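PDB 2Q09: imidazolonepropionase from Unidentified, which hydrolyses a carbon-nitrogen bond of imidazolone-5-propanoate to give N-formimidoyl-L-glutamate, the third step of histidine degradation. Local coordinates for residues T13-R18 against L63-L68; L376-G381 against D393-R398. All coordinates share one frame; numbering follows the deposited sequence.

From the N terminus, the chain soon reaches T13-R18, and contact 1 closes a loop without helix, about a third of it strand, when L63-L68 returns beside it. Strand 63-73 then leads into the amidohydrolase TIM barrel, where H72 binds the iron (III) ion. Only after the barrel does contact 2 open, closing a shorter loop that contains helix 385-388. The two loops follow in series, neither nesting nor crossing. Strand 63-73 links them, pairing with both 12-14 and 375-378: L376 N lies 2.7 Å from T65 O, and W378 N lies 2.9 Å from L63 O. Segments from both ends of the chain thus meet beside the barrel, consistent with the small beta domain of amidohydrolases.

Contact 1: T13-R18 against L63-L68; sequences TPATLR and LVTPGL
V64 and P14 form the parallel beta bridge that, together with the bridge between T13 and L63, lays the end of strand 12-14 against the start of strand 63-73. Two backbone bonds define the register. V64 N donates to T13 O over 3.0 Å (N-H...O 162°), and A15 N donates to V64 O over 2.8 Å (173°). P14, which has no N-H to offer, sits between these two bonds.

The shape fit differs on the two faces. On the P14 and V64 face the bump is a single methyl: with CG1 set between the backbone N and the carbonyl carbon (chi1 59°), V64 presses CG1 to 3.3 Å from P14 CA and also against P14 CB. L27 packs on the P14 ring as well. Past the last bridge, the knob comes from the other segment. A15 CB enters the dip between the side chains of L63 and T65, 3.8 Å from L63 CD1 and 3.9 Å from T65 CG2, with V64 O as the floor at 3.6 Å from A15 CB. L63 CD1 also lies 3.4 Å from T13 O, so this branch reaches back across the gap to both residues.

Beyond A15 the N-terminal segment leaves the sheet. T16 OG1 accepts from R18 N in an ST turn and also bonds to G25 O, while L17 takes positive phi and psi. The bend lies against the CG and CD edge of the P66 ring, bringing T16 O and L17 CB near CG; M347 of helix 343-349 touches both L17 and T65. The contact joins an N-terminal strand to the strand entering the barrel, away from the active site. At its far end the P66 ring places CD 3.4 Å from A15 O.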
loop_
_atom_site.group_PDB
_atom_site.type_symbol
_atom_site.label_atom_id
_atom_site.label_comp_id
_atom_site.label_asym_id
_atom_site.label_seq_id
_atom_site.Cartn_x
_atom_site.Cartn_y
_atom_site.Cartn_z
ATOM N N THR A 13 -2.816 -24.723 9.619
ATOM C CA THR A 13 -1.363 -24.700 9.775
ATOM C C THR A 13 -1.017 -23.220 9.647
ATOM O O THR A 13 -0.842 -22.699 8.549
ATOM C CB THR A 13 -0.666 -25.493 8.661
ATOM O OG1 THR A 13 -1.152 -26.840 8.664
ATOM C CG2 THR A 13 0.843 -25.494 8.879
ATOM N N PRO A 14 -0.891 -22.530 10.786
ATOM C CA PRO A 14 -0.590 -21.104 10.850
ATOM C C PRO A 14 0.809 -20.590 10.559
ATOM O O PRO A 14 1.783 -21.017 11.171
ATOM C CB PRO A 14 -1.026 -20.741 12.261
ATOM C CG PRO A 14 -0.531 -21.932 13.028
ATOM C CD PRO A 14 -0.968 -23.101 12.144
ATOM N N ALA A 15 0.886 -19.673 9.602
ATOM C CA ALA A 15 2.134 -18.997 9.269
ATOM C C ALA A 15 1.806 -17.678 9.953
ATOM O O ALA A 15 1.265 -16.770 9.327
ATOM C CB ALA A 15 2.261 -18.793 7.755
ATOM N N THR A 16 2.116 -17.592 11.239
ATOM C CA THR A 16 1.781 -16.424 12.038
ATOM C C THR A 16 2.447 -15.130 11.643
ATOM O O THR A 16 1.892 -14.058 11.894
ATOM C CB THR A 16 2.087 -16.666 13.536
ATOM O OG1 THR A 16 3.501 -16.798 13.720
ATOM C CG2 THR A 16 1.397 -17.951 14.014
ATOM N N LEU A 17 3.623 -15.221 11.029
ATOM C CA LEU A 17 4.359 -14.018 10.658
ATOM C C LEU A 17 4.571 -13.162 11.915
ATOM O O LEU A 17 4.642 -11.929 11.844
ATOM C CB LEU A 17 3.603 -13.210 9.584
ATOM C CG LEU A 17 3.900 -13.460 8.094
ATOM C CD1 LEU A 17 5.360 -13.099 7.805
ATOM C CD2 LEU A 17 3.641 -14.939 7.735
ATOM N N ARG A 18 4.677 -13.825 13.066
ATOM C CA ARG A 18 4.902 -13.118 14.327
ATOM C C ARG A 18 6.271 -12.437 14.312
ATOM O O ARG A 18 7.259 -13.016 13.863
ATOM C CB ARG A 18 4.833 -14.081 15.517
ATOM C CG ARG A 18 3.444 -14.580 15.863
ATOM C CD ARG A 18 3.483 -15.430 17.132
ATOM N NE ARG A 18 3.937 -14.648 18.278
ATOM C CZ ARG A 18 4.252 -15.161 19.460
ATOM N NH1 ARG A 18 4.171 -16.462 19.666
ATOM N NH2 ARG A 18 4.649 -14.364 20.438
ATOM N N LEU A 63 -2.930 -24.264 5.039
ATOM C CA LEU A 63 -2.109 -23.154 5.493
ATOM C C LEU A 63 -2.956 -21.895 5.715
ATOM O O LEU A 63 -3.827 -21.569 4.901
ATOM C CB LEU A 63 -1.055 -22.852 4.429
ATOM C CG LEU A 63 -0.307 -21.524 4.527
ATOM C CD1 LEU A 63 0.675 -21.562 5.702
ATOM C CD2 LEU A 63 0.449 -21.286 3.200
ATOM N N VAL A 64 -2.695 -21.184 6.808
ATOM C CA VAL A 64 -3.406 -19.942 7.077
ATOM C C VAL A 64 -2.375 -18.847 7.326
ATOM O O VAL A 64 -1.348 -19.081 7.958
ATOM C CB VAL A 64 -4.363 -20.075 8.289
ATOM C CG1 VAL A 64 -3.587 -20.468 9.539
ATOM C CG2 VAL A 64 -5.094 -18.769 8.516
ATOM N N THR A 65 -2.646 -17.657 6.810
ATOM C CA THR A 65 -1.732 -16.529 6.965
ATOM C C THR A 65 -2.555 -15.272 7.233
ATOM O O THR A 65 -3.766 -15.261 7.073
ATOM C CB THR A 65 -0.928 -16.235 5.677
ATOM O OG1 THR A 65 -1.809 -15.680 4.692
ATOM C CG2 THR A 65 -0.319 -17.510 5.118
ATOM N N PRO A 66 -1.895 -14.191 7.649
ATOM C CA PRO A 66 -2.621 -12.941 7.900
ATOM C C PRO A 66 -3.079 -12.455 6.519
ATOM O O PRO A 66 -2.543 -12.920 5.500
ATOM C CB PRO A 66 -1.548 -12.013 8.439
ATOM C CG PRO A 66 -0.575 -12.944 9.107
ATOM C CD PRO A 66 -0.497 -14.084 8.093
ATOM N N GLY A 67 -4.073 -11.570 6.470
ATOM C CA GLY A 67 -4.530 -11.068 5.185
ATOM C C GLY A 67 -3.420 -10.214 4.608
ATOM O O GLY A 67 -2.685 -9.581 5.365
ATOM N N LEU A 68 -3.286 -10.170 3.289
ATOM C CA LEU A 68 -2.219 -9.374 2.691
ATOM C C LEU A 68 -2.579 -7.889 2.720
ATOM O O LEU A 68 -3.758 -7.513 2.730
ATOM C CB LEU A 68 -1.943 -9.833 1.257
ATOM C CG LEU A 68 -1.713 -11.341 1.069
ATOM C CD1 LEU A 68 -1.307 -11.604 -0.374
ATOM C CD2 LEU A 68 -0.644 -11.855 2.036
#

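Contact 2: L376-G381 against D393-R398; sequences LVWNCG and DQLVSR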
loop_
_atom_site.group_PDB
_atom_site.type_symbol
_atom_site.label_atom_id
_atom_site.label_comp_id
_atom_site.label_asym_id
_atom_site.label_seq_id
_atom_site.Cartn_x
_atom_site.Cartn_y
_atom_site.Cartn_z
ATOM N N LEU A 376 -6.198 -15.568 5.977
ATOM C CA LEU A 376 -6.507 -16.298 4.760
ATOM C C LEU A 376 -6.178 -17.781 4.852
ATOM O O LEU A 376 -5.147 -18.158 5.410
ATOM C CB LEU A 376 -5.694 -15.712 3.603
ATOM C CG LEU A 376 -5.618 -14.188 3.488
ATOM C CD1 LEU A 376 -4.551 -13.804 2.477
ATOM C CD2 LEU A 376 -6.994 -13.640 3.080
ATOM N N VAL A 377 -7.041 -18.612 4.282
ATOM C CA VAL A 377 -6.809 -20.051 4.248
ATOM C C VAL A 377 -6.517 -20.366 2.787
ATOM O O VAL A 377 -7.362 -20.143 1.916
ATOM C CB VAL A 377 -8.040 -20.849 4.691
ATOM C CG1 VAL A 377 -7.769 -22.345 4.525
ATOM C CG2 VAL A 377 -8.370 -20.538 6.143
ATOM N N TRP A 378 -5.317 -20.874 2.519
ATOM C CA TRP A 378 -4.909 -21.176 1.151
ATOM C C TRP A 378 -4.971 -22.647 0.794
ATOM O O TRP A 378 -5.051 -23.506 1.670
ATOM C CB TRP A 378 -3.479 -20.714 0.916
ATOM C CG TRP A 378 -3.233 -19.275 1.213
ATOM C CD1 TRP A 378 -2.892 -18.725 2.419
ATOM C CD2 TRP A 378 -3.247 -18.202 0.271
ATOM N NE1 TRP A 378 -2.687 -17.372 2.281
ATOM C CE2 TRP A 378 -2.900 -17.024 0.971
ATOM C CE3 TRP A 378 -3.526 -18.120 -1.103
ATOM C CZ2 TRP A 378 -2.805 -15.777 0.339
ATOM C CZ3 TRP A 378 -3.432 -16.877 -1.736
ATOM C CH2 TRP A 378 -3.076 -15.723 -1.009
ATOM N N ASN A 379 -4.921 -22.942 -0.500
ATOM C CA ASN A 379 -4.926 -24.325 -0.933
ATOM C C ASN A 379 -3.502 -24.736 -1.311
ATOM O O ASN A 379 -3.275 -25.866 -1.735
ATOM C CB ASN A 379 -5.899 -24.546 -2.100
ATOM C CG ASN A 379 -5.515 -23.772 -3.344
ATOM O OD1 ASN A 379 -4.529 -23.032 -3.363
ATOM N ND2 ASN A 379 -6.302 -23.939 -4.398
ATOM N N CYS A 380 -2.547 -23.821 -1.154
ATOM C CA CYS A 380 -1.162 -24.162 -1.457
ATOM C C CYS A 380 -0.462 -24.592 -0.166
ATOM O O CYS A 380 -0.849 -24.195 0.933
ATOM C CB CYS A 380 -0.427 -22.999 -2.141
ATOM S SG CYS A 380 -0.527 -21.399 -1.334
ATOM N N GLY A 381 0.569 -25.415 -0.310
ATOM C CA GLY A 381 1.254 -25.944 0.855
ATOM C C GLY A 381 2.185 -25.099 1.698
ATOM O O GLY A 381 2.200 -25.236 2.920
ATOM N N ASP A 393 -6.017 -18.087 -8.605
ATOM C CA ASP A 393 -6.850 -17.943 -7.415
ATOM C C ASP A 393 -6.570 -19.156 -6.534
ATOM O O ASP A 393 -6.754 -20.296 -6.958
ATOM C CB ASP A 393 -8.338 -17.910 -7.784
ATOM C CG ASP A 393 -8.755 -16.609 -8.458
ATOM O OD1 ASP A 393 -7.930 -15.676 -8.544
ATOM O OD2 ASP A 393 -9.923 -16.528 -8.900
ATOM N N GLN A 394 -6.128 -18.913 -5.306
ATOM C CA GLN A 394 -5.779 -20.000 -4.397
ATOM C C GLN A 394 -6.409 -19.888 -3.012
ATOM O O GLN A 394 -6.068 -20.654 -2.104
ATOM C CB GLN A 394 -4.259 -20.073 -4.258
ATOM C CG GLN A 394 -3.536 -20.333 -5.565
ATOM C CD GLN A 394 -2.047 -20.081 -5.457
ATOM O OE1 GLN A 394 -1.601 -18.929 -5.412
ATOM N NE2 GLN A 394 -1.266 -21.160 -5.400
ATOM N N LEU A 395 -7.325 -18.941 -2.845
ATOM C CA LEU A 395 -7.976 -18.764 -1.554
ATOM C C LEU A 395 -9.100 -19.763 -1.330
ATOM O O LEU A 395 -9.929 -19.986 -2.207
ATOM C CB LEU A 395 -8.539 -17.350 -1.423
ATOM C CG LEU A 395 -7.521 -16.214 -1.319
ATOM C CD1 LEU A 395 -8.261 -14.882 -1.318
ATOM C CD2 LEU A 395 -6.691 -16.384 -0.063
ATOM N N VAL A 396 -9.108 -20.372 -0.154
ATOM C CA VAL A 396 -10.150 -21.322 0.209
ATOM C C VAL A 396 -11.091 -20.559 1.138
ATOM O O VAL A 396 -12.297 -20.819 1.191
ATOM C CB VAL A 396 -9.565 -22.540 0.957
ATOM C CG1 VAL A 396 -10.663 -23.278 1.697
ATOM C CG2 VAL A 396 -8.880 -23.478 -0.032
ATOM N N SER A 397 -10.520 -19.596 1.852
ATOM C CA SER A 397 -11.284 -18.781 2.785
ATOM C C SER A 397 -10.581 -17.441 2.969
ATOM O O SER A 397 -9.356 -17.386 3.103
ATOM C CB SER A 397 -11.413 -19.509 4.131
ATOM O OG SER A 397 -12.153 -18.749 5.071
ATOM N N ARG A 398 -11.355 -16.361 2.960
ATOM C CA ARG A 398 -10.806 -15.018 3.131
ATOM C C ARG A 398 -11.615 -14.349 4.228
ATOM O O ARG A 398 -12.759 -13.949 4.015
ATOM C CB ARG A 398 -10.907 -14.215 1.823
ATOM C CG ARG A 398 -10.411 -12.771 1.932
ATOM C CD ARG A 398 -10.443 -12.079 0.561
ATOM N NE ARG A 398 -10.075 -10.671 0.662
ATOM C CZ ARG A 398 -10.893 -9.714 1.083
ATOM N NH1 ARG A 398 -12.143 -10.002 1.437
ATOM N NH2 ARG A 398 -10.457 -8.468 1.168
HETATM O O HOH W 1 -2.416 -23.996 -5.392
HETATM O O HOH W 2 -6.251 -23.052 -7.039
#
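V377 O takes two successive N-H groups, a classic beta bulge in the antiparallel pairing of the two segments: V396 N donates at 2.7 Å, nearly in line with the carbonyl bond, and S397 N at 3.2 Å, on a lone pair in the carbonyl plane. V377 N returns a bond to S397 O (2.9 Å), and past the bulge N379 N donates to Q394 O (3.0 Å).

The extra residue shifts the register by one, pairing W378 with L395. L395 CD2 stands over one face of the indole, 3.6 Å from the centroid of the six-membered ring and 7° off its normal, a CH-pi contact. Q394 CB meets the same ring at its edge, in plane near CE3. W378 NE1 is held by T65 OG1, which fixes the indole against strand 63-73. Before the bulge, L376 CD2 packs 3.7 Å from R398 CG, the two side chains side by side.

With CG between its backbone N and carbonyl carbon (chi1 63°), N379 crosses Q394 at about a right angle. Its OD1 and Q394 O are both acceptors and do not bond; one water instead links OD1 to Q394 NE2, and another joins ND2 to D393 O. R329 bonds Q394 OE1. Direct backbone bonds and apolar packing thus hold the strand pair, while at exposed N379 water joins the amide to the facing segment.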